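Local coordinates for anti-sigma-I factor RsgI3 (Clostridium thermocellum, PDB 6QE7), which probably holds the sigma factor SigI3 inactive and senses plant-cell-wall polysaccharide outside the cell through its PA14 dyad, which binds pectin strongly, at residues Gly219-Ile224 against Asp231-Gln236; Ala156-Asp161 against Val196-Lys201; Glu209-Thr214 against Leu272-Arg277; Val48-Lys53 against Ile107-Tyr112. All coordinates share one frame; numbering follows the deposited sequence.

Contact 1 (Gly219-Ile224 against Asp231-Gln236); sequences GVRVWI and DNWQNQ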
# COMPACT_ATOMS: atom_id res chain seq x y z
N GLY A 219 19.18 -0.78 -23.33
CA GLY A 219 18.03 -1.70 -23.24
C GLY A 219 17.20 -1.44 -21.98
O GLY A 219 17.80 -1.15 -20.91
N VAL A 220 15.88 -1.62 -22.09
CA VAL A 220 14.92 -1.46 -20.95
C VAL A 220 13.96 -2.64 -20.91
O VAL A 220 13.55 -3.17 -21.97
CB VAL A 220 14.14 -0.14 -21.06
CG1 VAL A 220 15.03 1.03 -20.72
CG2 VAL A 220 13.54 0.05 -22.42
N ARG A 221 13.58 -2.99 -19.70
CA ARG A 221 12.33 -3.74 -19.42
C ARG A 221 11.58 -3.05 -18.27
O ARG A 221 12.26 -2.60 -17.31
CB ARG A 221 12.65 -5.19 -19.06
CG ARG A 221 13.21 -6.01 -20.21
CD ARG A 221 13.38 -7.44 -19.74
NE ARG A 221 13.45 -8.26 -20.93
CZ ARG A 221 14.50 -8.99 -21.28
NH1 ARG A 221 15.58 -9.02 -20.52
NH2 ARG A 221 14.45 -9.71 -22.38
N VAL A 222 10.24 -3.03 -18.37
CA VAL A 222 9.32 -2.50 -17.32
C VAL A 222 8.19 -3.49 -17.05
O VAL A 222 7.48 -3.90 -17.98
CB VAL A 222 8.73 -1.14 -17.65
CG1 VAL A 222 7.82 -0.68 -16.50
CG2 VAL A 222 9.82 -0.09 -17.97
N TRP A 223 8.11 -3.90 -15.81
CA TRP A 223 6.95 -4.61 -15.23
C TRP A 223 6.18 -3.67 -14.27
O TRP A 223 6.82 -2.99 -13.45
CB TRP A 223 7.46 -5.76 -14.41
CG TRP A 223 8.10 -6.87 -15.17
CD1 TRP A 223 7.55 -8.07 -15.54
CD2 TRP A 223 9.47 -6.91 -15.56
NE1 TRP A 223 8.50 -8.85 -16.12
CE2 TRP A 223 9.70 -8.18 -16.13
CE3 TRP A 223 10.52 -6.03 -15.41
CZ2 TRP A 223 10.96 -8.57 -16.60
CZ3 TRP A 223 11.77 -6.39 -15.91
CH2 TRP A 223 11.98 -7.65 -16.46
N ILE A 224 4.86 -3.65 -14.41
CA ILE A 224 3.88 -3.01 -13.49
C ILE A 224 2.88 -4.09 -13.10
O ILE A 224 2.40 -4.81 -14.00
CB ILE A 224 3.18 -1.79 -14.11
CG1 ILE A 224 4.20 -0.76 -14.62
CG2 ILE A 224 2.25 -1.12 -13.08
CD1 ILE A 224 4.75 0.15 -13.52
N ASP A 231 9.47 -4.11 -23.30
CA ASP A 231 10.55 -5.13 -23.47
C ASP A 231 11.40 -4.76 -24.69
O ASP A 231 11.10 -5.19 -25.76
CB ASP A 231 9.94 -6.51 -23.58
CG ASP A 231 10.92 -7.68 -23.47
OD1 ASP A 231 12.06 -7.44 -23.04
OD2 ASP A 231 10.48 -8.83 -23.74
N ASN A 232 12.38 -3.91 -24.52
CA ASN A 232 13.31 -3.52 -25.59
C ASN A 232 14.74 -3.65 -25.03
O ASN A 232 15.42 -2.67 -24.85
CB ASN A 232 12.92 -2.14 -26.11
CG ASN A 232 13.78 -1.71 -27.28
OD1 ASN A 232 14.33 -2.58 -27.98
ND2 ASN A 232 13.89 -0.40 -27.48
N TRP A 233 15.12 -4.85 -24.66
CA TRP A 233 16.38 -5.11 -23.94
C TRP A 233 17.60 -4.99 -24.88
O TRP A 233 18.69 -4.79 -24.32
CB TRP A 233 16.31 -6.49 -23.32
CG TRP A 233 17.40 -6.77 -22.36
CD1 TRP A 233 18.29 -7.81 -22.38
CD2 TRP A 233 17.68 -6.01 -21.19
NE1 TRP A 233 19.14 -7.70 -21.32
CE2 TRP A 233 18.80 -6.61 -20.57
CE3 TRP A 233 17.12 -4.85 -20.63
CZ2 TRP A 233 19.34 -6.12 -19.39
CZ3 TRP A 233 17.70 -4.33 -19.49
CH2 TRP A 233 18.74 -5.00 -18.84
N GLN A 234 17.43 -5.14 -26.20
CA GLN A 234 18.54 -5.08 -27.22
C GLN A 234 18.75 -3.63 -27.67
O GLN A 234 19.76 -3.32 -28.32
CB GLN A 234 18.22 -6.00 -28.41
CG GLN A 234 17.98 -7.49 -28.05
CD GLN A 234 19.09 -8.14 -27.24
OE1 GLN A 234 20.22 -8.25 -27.69
NE2 GLN A 234 18.77 -8.62 -26.04
N ASN A 235 17.88 -2.71 -27.32
CA ASN A 235 17.93 -1.38 -27.98
C ASN A 235 19.31 -0.76 -27.79
O ASN A 235 19.90 -0.85 -26.66
CB ASN A 235 16.87 -0.38 -27.47
CG ASN A 235 17.28 1.06 -27.75
OD1 ASN A 235 17.34 1.46 -28.93
ND2 ASN A 235 17.65 1.80 -26.70
N GLN A 236 19.73 -0.04 -28.82
CA GLN A 236 21.00 0.72 -28.88
C GLN A 236 20.74 2.21 -29.21
O GLN A 236 21.61 3.02 -28.91
CB GLN A 236 21.86 0.04 -29.96
CG GLN A 236 23.31 -0.14 -29.57
CD GLN A 236 23.44 -0.88 -28.26
OE1 GLN A 236 23.11 -0.35 -27.20
NE2 GLN A 236 23.95 -2.10 -28.34

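Contact 2 (Ala156-Asp161 against Val196-Lys201); sequences AEYYGD and VRWVGK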
# COMPACT_ATOMS: atom_id res chain seq x y z
N ALA A 156 17.42 0.23 -5.92
CA ALA A 156 18.24 0.08 -7.13
C ALA A 156 19.39 -0.85 -6.77
O ALA A 156 20.02 -0.65 -5.71
CB ALA A 156 18.72 1.43 -7.60
N GLU A 157 19.55 -1.87 -7.59
CA GLU A 157 20.80 -2.65 -7.65
C GLU A 157 21.57 -2.23 -8.91
O GLU A 157 21.01 -2.36 -10.05
CB GLU A 157 20.45 -4.12 -7.59
CG GLU A 157 19.41 -4.47 -6.53
CD GLU A 157 18.79 -5.85 -6.80
OE1 GLU A 157 17.95 -5.96 -7.69
OE2 GLU A 157 19.25 -6.84 -6.19
N TYR A 158 22.82 -1.80 -8.72
CA TYR A 158 23.75 -1.45 -9.84
C TYR A 158 24.71 -2.59 -10.12
O TYR A 158 25.33 -3.10 -9.20
CB TYR A 158 24.49 -0.16 -9.54
CG TYR A 158 23.57 1.01 -9.63
CD1 TYR A 158 22.58 1.22 -8.71
CD2 TYR A 158 23.68 1.90 -10.66
CE1 TYR A 158 21.76 2.34 -8.78
CE2 TYR A 158 22.83 2.99 -10.78
CZ TYR A 158 21.83 3.19 -9.86
OH TYR A 158 20.96 4.25 -10.00
N TYR A 159 24.82 -2.98 -11.38
CA TYR A 159 25.67 -4.10 -11.82
C TYR A 159 26.83 -3.61 -12.68
O TYR A 159 26.66 -2.67 -13.48
CB TYR A 159 24.85 -5.15 -12.56
CG TYR A 159 23.85 -5.82 -11.68
CD1 TYR A 159 22.61 -5.24 -11.48
CD2 TYR A 159 24.16 -6.96 -10.97
CE1 TYR A 159 21.66 -5.83 -10.66
CE2 TYR A 159 23.21 -7.59 -10.18
CZ TYR A 159 21.97 -6.99 -10.01
OH TYR A 159 21.00 -7.51 -9.25
N GLY A 160 27.96 -4.33 -12.58
CA GLY A 160 29.19 -4.08 -13.35
C GLY A 160 29.26 -4.87 -14.64
O GLY A 160 30.36 -5.05 -15.16
N ASP A 161 28.13 -5.17 -15.24
CA ASP A 161 28.09 -5.77 -16.60
C ASP A 161 26.74 -5.44 -17.23
O ASP A 161 25.89 -4.88 -16.54
CB ASP A 161 28.31 -7.27 -16.44
CG ASP A 161 27.27 -7.89 -15.49
OD1 ASP A 161 26.05 -7.81 -15.80
OD2 ASP A 161 27.67 -8.40 -14.41
N VAL A 196 21.11 -1.88 -14.39
CA VAL A 196 20.45 -1.45 -13.12
C VAL A 196 19.09 -2.16 -13.03
O VAL A 196 18.47 -2.33 -14.07
CB VAL A 196 20.23 0.07 -13.08
CG1 VAL A 196 19.95 0.56 -11.68
CG2 VAL A 196 21.42 0.81 -13.68
N ARG A 197 18.71 -2.56 -11.83
CA ARG A 197 17.34 -3.04 -11.50
C ARG A 197 16.78 -2.16 -10.37
O ARG A 197 17.44 -2.02 -9.38
CB ARG A 197 17.29 -4.50 -11.04
CG ARG A 197 15.89 -4.89 -10.59
CD ARG A 197 15.71 -6.33 -10.20
NE ARG A 197 16.22 -7.25 -11.22
CZ ARG A 197 17.37 -7.89 -11.11
NH1 ARG A 197 18.14 -7.71 -10.05
NH2 ARG A 197 17.73 -8.73 -12.04
N TRP A 198 15.66 -1.49 -10.64
CA TRP A 198 14.80 -0.78 -9.69
C TRP A 198 13.60 -1.68 -9.39
O TRP A 198 12.97 -2.17 -10.33
CB TRP A 198 14.32 0.54 -10.28
CG TRP A 198 15.42 1.54 -10.54
CD1 TRP A 198 15.91 2.45 -9.64
CD2 TRP A 198 16.07 1.81 -11.79
NE1 TRP A 198 16.89 3.22 -10.25
CE2 TRP A 198 17.00 2.84 -11.57
CE3 TRP A 198 16.01 1.23 -13.07
CZ2 TRP A 198 17.84 3.32 -12.58
CZ3 TRP A 198 16.85 1.68 -14.06
CH2 TRP A 198 17.72 2.74 -13.83
N VAL A 199 13.37 -1.92 -8.11
CA VAL A 199 12.18 -2.63 -7.61
C VAL A 199 11.49 -1.76 -6.58
O VAL A 199 12.20 -1.13 -5.78
CB VAL A 199 12.58 -3.98 -6.99
CG1 VAL A 199 11.34 -4.70 -6.42
CG2 VAL A 199 13.24 -4.83 -8.04
N GLY A 200 10.16 -1.87 -6.51
CA GLY A 200 9.37 -1.34 -5.41
C GLY A 200 7.89 -1.34 -5.73
O GLY A 200 7.39 -2.34 -6.24
N LYS A 201 7.26 -0.25 -5.34
CA LYS A 201 5.83 -0.02 -5.42
C LYS A 201 5.63 1.36 -6.02
O LYS A 201 6.45 2.26 -5.75
CB LYS A 201 5.10 -0.01 -4.06
CG LYS A 201 5.35 -1.16 -3.11
CD LYS A 201 4.66 -2.42 -3.52
CE LYS A 201 4.85 -3.57 -2.56
NZ LYS A 201 3.79 -4.58 -2.82

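Contact 3 (Glu209-Thr214 against Leu272-Arg277); sequences EYTFHT and LWSSQR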
# COMPACT_ATOMS: atom_id res chain seq x y z
N GLU A 209 -6.60 3.81 -17.56
CA GLU A 209 -5.54 3.10 -18.30
C GLU A 209 -4.33 4.03 -18.25
O GLU A 209 -4.44 5.17 -18.68
CB GLU A 209 -5.97 2.67 -19.70
CG GLU A 209 -4.88 1.88 -20.39
CD GLU A 209 -5.25 1.28 -21.74
OE1 GLU A 209 -5.64 2.00 -22.72
OE2 GLU A 209 -5.09 0.06 -21.84
N TYR A 210 -3.24 3.56 -17.66
CA TYR A 210 -2.00 4.35 -17.68
C TYR A 210 -1.18 3.89 -18.86
O TYR A 210 -1.27 2.69 -19.30
CB TYR A 210 -1.26 4.24 -16.33
CG TYR A 210 -1.71 5.26 -15.33
CD1 TYR A 210 -2.95 5.19 -14.70
CD2 TYR A 210 -0.92 6.34 -15.05
CE1 TYR A 210 -3.40 6.19 -13.85
CE2 TYR A 210 -1.32 7.31 -14.17
CZ TYR A 210 -2.57 7.25 -13.57
OH TYR A 210 -2.94 8.25 -12.69
N THR A 211 -0.27 4.77 -19.25
CA THR A 211 0.79 4.48 -20.23
C THR A 211 2.10 4.83 -19.56
O THR A 211 2.24 5.97 -19.07
CB THR A 211 0.65 5.27 -21.53
OG1 THR A 211 -0.63 5.00 -22.07
CG2 THR A 211 1.68 4.89 -22.58
N PHE A 212 3.00 3.87 -19.48
CA PHE A 212 4.38 4.14 -19.01
C PHE A 212 5.22 4.29 -20.27
O PHE A 212 4.92 3.66 -21.29
CB PHE A 212 4.89 3.07 -18.04
CG PHE A 212 4.13 3.09 -16.75
CD1 PHE A 212 2.89 2.47 -16.67
CD2 PHE A 212 4.59 3.78 -15.65
CE1 PHE A 212 2.11 2.58 -15.52
CE2 PHE A 212 3.84 3.85 -14.50
CZ PHE A 212 2.60 3.24 -14.44
N HIS A 213 6.18 5.18 -20.18
CA HIS A 213 7.06 5.60 -21.30
C HIS A 213 8.48 5.49 -20.78
O HIS A 213 8.69 5.86 -19.61
CB HIS A 213 6.77 7.02 -21.71
CG HIS A 213 5.36 7.37 -21.94
ND1 HIS A 213 4.81 7.46 -23.21
CD2 HIS A 213 4.38 7.76 -21.06
CE1 HIS A 213 3.55 7.86 -23.11
NE2 HIS A 213 3.28 8.08 -21.79
N THR A 214 9.37 4.86 -21.56
CA THR A 214 10.83 4.92 -21.31
C THR A 214 11.47 5.68 -22.46
O THR A 214 11.08 5.55 -23.64
CB THR A 214 11.48 3.56 -21.05
OG1 THR A 214 11.21 2.85 -22.24
CG2 THR A 214 10.95 2.84 -19.83
N LEU A 272 8.57 7.72 -17.49
CA LEU A 272 7.47 8.69 -17.50
C LEU A 272 6.16 7.93 -17.41
O LEU A 272 6.13 6.79 -17.85
CB LEU A 272 7.54 9.46 -18.82
CG LEU A 272 8.90 10.14 -19.01
CD1 LEU A 272 9.74 9.42 -20.06
CD2 LEU A 272 8.72 11.62 -19.34
N TRP A 273 5.10 8.62 -17.01
CA TRP A 273 3.72 8.12 -17.16
C TRP A 273 2.80 9.21 -17.74
O TRP A 273 3.09 10.45 -17.68
CB TRP A 273 3.16 7.57 -15.83
CG TRP A 273 3.05 8.56 -14.70
CD1 TRP A 273 3.32 9.90 -14.69
CD2 TRP A 273 2.66 8.24 -13.35
NE1 TRP A 273 3.08 10.42 -13.46
CE2 TRP A 273 2.71 9.43 -12.61
CE3 TRP A 273 2.24 7.08 -12.73
CZ2 TRP A 273 2.35 9.49 -11.28
CZ3 TRP A 273 1.92 7.13 -11.39
CH2 TRP A 273 1.99 8.31 -10.68
N SER A 274 1.68 8.71 -18.22
CA SER A 274 0.61 9.55 -18.76
C SER A 274 -0.70 8.80 -18.62
O SER A 274 -0.69 7.51 -18.60
CB SER A 274 0.94 9.92 -20.21
OG SER A 274 0.76 8.80 -21.09
N SER A 275 -1.80 9.53 -18.68
CA SER A 275 -3.14 8.91 -18.73
C SER A 275 -4.12 9.98 -19.13
O SER A 275 -3.67 11.10 -19.29
CB SER A 275 -3.50 8.25 -17.44
OG SER A 275 -3.87 9.18 -16.45
N GLN A 276 -5.40 9.65 -19.26
CA GLN A 276 -6.33 10.68 -19.76
C GLN A 276 -6.27 11.91 -18.84
O GLN A 276 -6.37 13.00 -19.33
CB GLN A 276 -7.78 10.24 -19.79
CG GLN A 276 -8.63 11.49 -19.91
CD GLN A 276 -9.99 11.21 -20.44
OE1 GLN A 276 -10.41 10.05 -20.54
NE2 GLN A 276 -10.68 12.31 -20.74
N ARG A 277 -6.11 11.74 -17.52
CA ARG A 277 -6.09 12.88 -16.60
C ARG A 277 -4.71 13.13 -16.08
O ARG A 277 -4.55 14.18 -15.49
CB ARG A 277 -6.97 12.64 -15.38
CG ARG A 277 -8.46 12.73 -15.62
CD ARG A 277 -9.25 12.18 -14.40
NE ARG A 277 -9.42 10.73 -14.40
CZ ARG A 277 -10.02 10.00 -13.46
NH1 ARG A 277 -10.54 10.57 -12.40
NH2 ARG A 277 -10.07 8.69 -13.54
O HOH W 1 -2.77 6.02 -20.93
O HOH W 2 -6.24 7.14 -19.10

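Contact 4 (Val48-Lys53 against Ile107-Tyr112); sequences VRWTGK and IKMEYY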
# COMPACT_ATOMS: atom_id res chain seq x y z
N VAL A 48 -7.77 1.58 7.69
CA VAL A 48 -7.60 1.59 9.15
C VAL A 48 -7.53 0.13 9.54
O VAL A 48 -8.40 -0.65 9.14
CB VAL A 48 -8.76 2.33 9.89
CG1 VAL A 48 -8.35 2.53 11.31
CG2 VAL A 48 -9.11 3.69 9.28
N ARG A 49 -6.56 -0.14 10.39
CA ARG A 49 -6.42 -1.41 11.09
C ARG A 49 -6.46 -1.17 12.60
O ARG A 49 -5.58 -0.52 13.10
CB ARG A 49 -5.10 -2.09 10.77
CG ARG A 49 -5.13 -3.54 11.25
CD ARG A 49 -3.81 -4.17 11.01
NE ARG A 49 -3.75 -4.55 9.63
CZ ARG A 49 -2.81 -4.19 8.75
NH1 ARG A 49 -1.87 -3.34 9.08
NH2 ARG A 49 -2.83 -4.73 7.54
N TRP A 50 -7.42 -1.79 13.26
CA TRP A 50 -7.55 -1.77 14.73
C TRP A 50 -7.11 -3.12 15.26
O TRP A 50 -7.58 -4.12 14.73
CB TRP A 50 -8.99 -1.50 15.10
CG TRP A 50 -9.47 -0.12 14.78
CD1 TRP A 50 -9.19 1.00 15.51
CD2 TRP A 50 -10.44 0.26 13.80
NE1 TRP A 50 -9.85 2.06 15.00
CE2 TRP A 50 -10.60 1.67 13.92
CE3 TRP A 50 -11.13 -0.38 12.77
CZ2 TRP A 50 -11.46 2.42 13.09
CZ3 TRP A 50 -11.96 0.36 11.93
CH2 TRP A 50 -12.10 1.75 12.06
N THR A 51 -6.14 -3.14 16.16
CA THR A 51 -5.70 -4.40 16.82
C THR A 51 -5.57 -4.24 18.34
O THR A 51 -5.28 -3.15 18.84
CB THR A 51 -4.38 -4.88 16.27
OG1 THR A 51 -3.42 -3.90 16.66
CG2 THR A 51 -4.42 -5.15 14.78
N GLY A 52 -5.93 -5.30 19.06
CA GLY A 52 -5.71 -5.43 20.50
C GLY A 52 -6.34 -6.71 20.96
O GLY A 52 -6.25 -7.74 20.20
N LYS A 53 -7.01 -6.62 22.10
CA LYS A 53 -7.70 -7.76 22.76
C LYS A 53 -9.05 -7.28 23.20
O LYS A 53 -9.18 -6.08 23.62
CB LYS A 53 -6.82 -8.27 23.91
CG LYS A 53 -5.53 -8.91 23.44
CD LYS A 53 -4.57 -9.10 24.59
CE LYS A 53 -3.35 -9.93 24.27
NZ LYS A 53 -3.69 -11.05 23.36
N ILE A 107 -8.24 -9.43 18.75
CA ILE A 107 -9.21 -8.86 17.81
C ILE A 107 -8.44 -7.98 16.80
O ILE A 107 -7.41 -7.39 17.12
CB ILE A 107 -10.33 -8.16 18.57
CG1 ILE A 107 -11.42 -7.72 17.59
CG2 ILE A 107 -9.78 -6.98 19.36
CD1 ILE A 107 -12.77 -7.53 18.21
N LYS A 108 -8.80 -8.13 15.53
CA LYS A 108 -8.26 -7.30 14.47
C LYS A 108 -9.40 -6.99 13.53
O LYS A 108 -10.11 -7.90 13.11
CB LYS A 108 -7.14 -8.02 13.72
CG LYS A 108 -6.74 -7.30 12.43
CD LYS A 108 -5.45 -7.86 11.87
CE LYS A 108 -5.53 -9.37 11.59
NZ LYS A 108 -4.29 -9.83 10.93
N MET A 109 -9.61 -5.71 13.30
CA MET A 109 -10.61 -5.25 12.36
C MET A 109 -9.89 -4.38 11.35
O MET A 109 -9.26 -3.41 11.75
CB MET A 109 -11.72 -4.49 13.08
CG MET A 109 -12.68 -3.89 12.12
SD MET A 109 -14.20 -3.33 13.00
CE MET A 109 -15.05 -2.41 11.72
N GLU A 110 -10.01 -4.77 10.07
CA GLU A 110 -9.46 -4.03 8.90
C GLU A 110 -10.65 -3.41 8.21
O GLU A 110 -11.71 -4.04 8.16
CB GLU A 110 -8.65 -4.97 7.99
CG GLU A 110 -7.34 -5.33 8.66
CD GLU A 110 -6.43 -6.26 7.87
OE1 GLU A 110 -6.84 -6.73 6.85
OE2 GLU A 110 -5.29 -6.40 8.26
N TYR A 111 -10.47 -2.17 7.78
CA TYR A 111 -11.55 -1.34 7.23
C TYR A 111 -10.97 -0.60 6.05
O TYR A 111 -9.80 -0.17 6.17
CB TYR A 111 -12.02 -0.39 8.35
CG TYR A 111 -12.74 0.80 7.77
CD1 TYR A 111 -14.04 0.69 7.34
CD2 TYR A 111 -12.05 1.95 7.49
CE1 TYR A 111 -14.69 1.72 6.69
CE2 TYR A 111 -12.68 3.00 6.86
CZ TYR A 111 -13.99 2.88 6.45
OH TYR A 111 -14.58 3.92 5.84
N TYR A 112 -11.78 -0.27 5.03
CA TYR A 112 -11.33 0.75 4.08
C TYR A 112 -12.56 1.50 3.55
O TYR A 112 -13.70 1.05 3.64
CB TYR A 112 -10.54 0.12 2.94
CG TYR A 112 -11.39 -0.49 1.86
CD1 TYR A 112 -11.89 -1.78 1.96
CD2 TYR A 112 -11.68 0.20 0.69
CE1 TYR A 112 -12.67 -2.35 0.94
CE2 TYR A 112 -12.41 -0.37 -0.36
CZ TYR A 112 -12.90 -1.66 -0.24
OH TYR A 112 -13.70 -2.15 -1.23

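Contact 1 (Gly219-Ile224 against Asp231-Gln236)
Arg221 reaches across to Asp231 and Trp233 at once, using a different part of its guanidinium for each. CG of Arg221 stands anti to the carbonyl carbon (chi1 -68°) and the chain runs extended from there to NE, which carries the flat group alongside Asp231 and over the indole. NE donates to Asp231 OD1 at 2.7 Å, a salt bridge with a bent N-H...O angle of 139°; the nitrogen meets the oxygen from above the carboxylate plane. One face of the same guanidinium lies on Trp233, whose CG is anti to its backbone N; the two side chains cross at about a right angle, with their planes 18° apart. The stack is off-centre: NH1 is 3.4 Å from Trp233 CG and sits toward the rim of the ring, and CZ stands 4.3 Å from the centroid of the five-membered ring, a cation-pi contact.

Strands 219-224 and 227-232 form a beta hairpin within the second PA14 domain, and this contact lies at its open end, where the returning strand passes into a loop. Val220 and Asn232 are a hydrogen-bonded antiparallel pair, joined by Val220 N to Asn232 O (3.0 Å) and Asn232 N to Val220 O (2.9 Å). Beyond the pair the two segments stay close: Gly219 CA makes a CA-H...O contact of 3.3 Å with Trp233 O, and Trp233 CZ3 rests 3.5 Å from Gly219 O. Trp233 O also accepts a hydrogen bond from the Tyr263 hydroxyl, tying the loop to strand 254-263.

Contact 2 (Ala156-Asp161 against Val196-Lys201)
Val196 sets its CG1 methyl over the middle of the Tyr158 ring, 3.7 Å from the centroid and only 10° off the ring normal, a CH-pi contact over the face. CG1 is anti to the backbone N (chi1 -163°), while CG2 lies nearer one side of the ring, 3.9 Å from Tyr158 CE2. The same methyl, CG1, also lies over one face of Trp198, toward the rim of the indole. Ala156 fills the neighbouring place with its single methyl, CB standing 3.6 Å from Trp198 CD1.

Strands 154-159 and 193-202 are antiparallel neighbours in a sheet of the second PA14 domain, with Ala156-Trp198 and Tyr158-Val196 as non-hydrogen-bonded pairs flanking the hydrogen-bonded pair Glu157-Arg197. The side chains of that middle pair project from the other face of the sheet. There Arg197 bends at chi3 (-51°) and turns NH1 to Glu157 OE1, 2.9 Å away, in a salt bridge; OE1 lies in the guanidinium plane, but NH1 meets it from above the plane of the carboxylate. The same NH1 donates to Tyr159 OH at 3.0 Å, with ring and guanidinium planes steeply inclined. Glu259 on strand 254-263 takes the NE of Arg197 in a second salt bridge.

Contact 3 (Glu209-Thr214 against Leu272-Arg277)
His213 and Ser274 join side chain to side chain across two antiparallel strands: His213 NE2 and Ser274 OG are 2.7 Å apart in a nearly straight hydrogen bond (166°), in which either may be the donor. Ser274 OG lies near the imidazole plane, at the ring edge; its chi1 of 73° places it between the backbone N and the carbonyl carbon. The strands pair through two reciprocal sets of backbone bonds. Thr211 N gives to Ser274 O at 2.8 Å and Ser274 N to Thr211 O; His213 and Leu272 exchange bonds in the same way.

Where segment 272-277 leaves the strand, water takes over. Glu209 O accepts from two waters, one of which also bonds Thr211 OG1 at 2.6 Å, while the other accepts from Gln276 N at 2.7 Å. Nearby, Ser275 CB sits over the centre of the Tyr210 ring, 3.8 Å from its centroid, as a CH-pi contact. Ser275 OG bonds Glu208 and the backbone N of Gln278, and Tyr210 OH bonds Tyr206 N.

On the face opposite His213, Tyr210 CE2 lies 3.8 Å from Trp273 CE3, the rings inclined at 48°; Trp273 NE1 is taken by Glu281. Within the second PA14 domain, strand 208-216 runs between strands 240-248 and 268-274 in the sheet, while Phe212 and Trp273 both pack against Ile202 of strand 193-202 in the other sheet.

Contact 4 (Val48-Lys53 against Ile107-Tyr112)
Arg49 grips Glu110 side-on with two nitrogens that converge on a single oxygen. NE donates to Glu110 OE2 at 2.8 Å (158°) and NH2 to the same OE2 at 3.1 Å (138°). OE2 lies in the guanidinium plane, yet both nitrogens approach it from one face of the carboxylate, whose plane is well inclined to that of the guanidinium. The bend of Arg49 at chi3 (-79°) turns its end toward Glu110, and NH1 is left to a second salt bridge with Glu9 on the next strand.

In the first PA14 domain, strands 46-51 and 105-113 run antiparallel in one sheet; Val48-Tyr111, Trp50-Met109 and Gly52-Ile107 are hydrogen-bonded pairs, and the chain turns a corner at Gly52. Trp50, Met109 and Tyr111 share the face away from Arg49. Trp50 CZ3 lies 3.7 Å from Tyr111 CB, and the extended Met109 chain runs beside the indole with CG 3.9 Å from Trp50 CE3; its SD makes an oblique Met-aromatic contact, 5.2 Å from the six-membered ring centroid. Trp50 NE1 bonds Asp25. Tyr111 OH bonds the backbone O of Asp69, a residue of a calcium site, and the Tyr111 side chain lies about 6 Å from a bound calcium ion.

From the N terminus, contact 4 comes first: strand 105-113 returns to strand 46-51, closing a loop of 53 residues inside the first PA14 domain. The other three contacts belong to the second. Contact 2 closes a 34-residue loop as strand 193-202 meets strand 154-159. The chain then continues into strand 208-216, where contact 3 opens a loop of 57 residues that ends at 272-277. Contact 1, a short hairpin, is nested within it. Contacts 1 and 2 reach the same sheet, whereas contact 3 lies in its partner; the two layers touch, for example at Ile224 CD1 and Phe212 CZ, 3.9 Å apart. Contact 4 touches none of the others, its centre about 35 Å from that of contact 3.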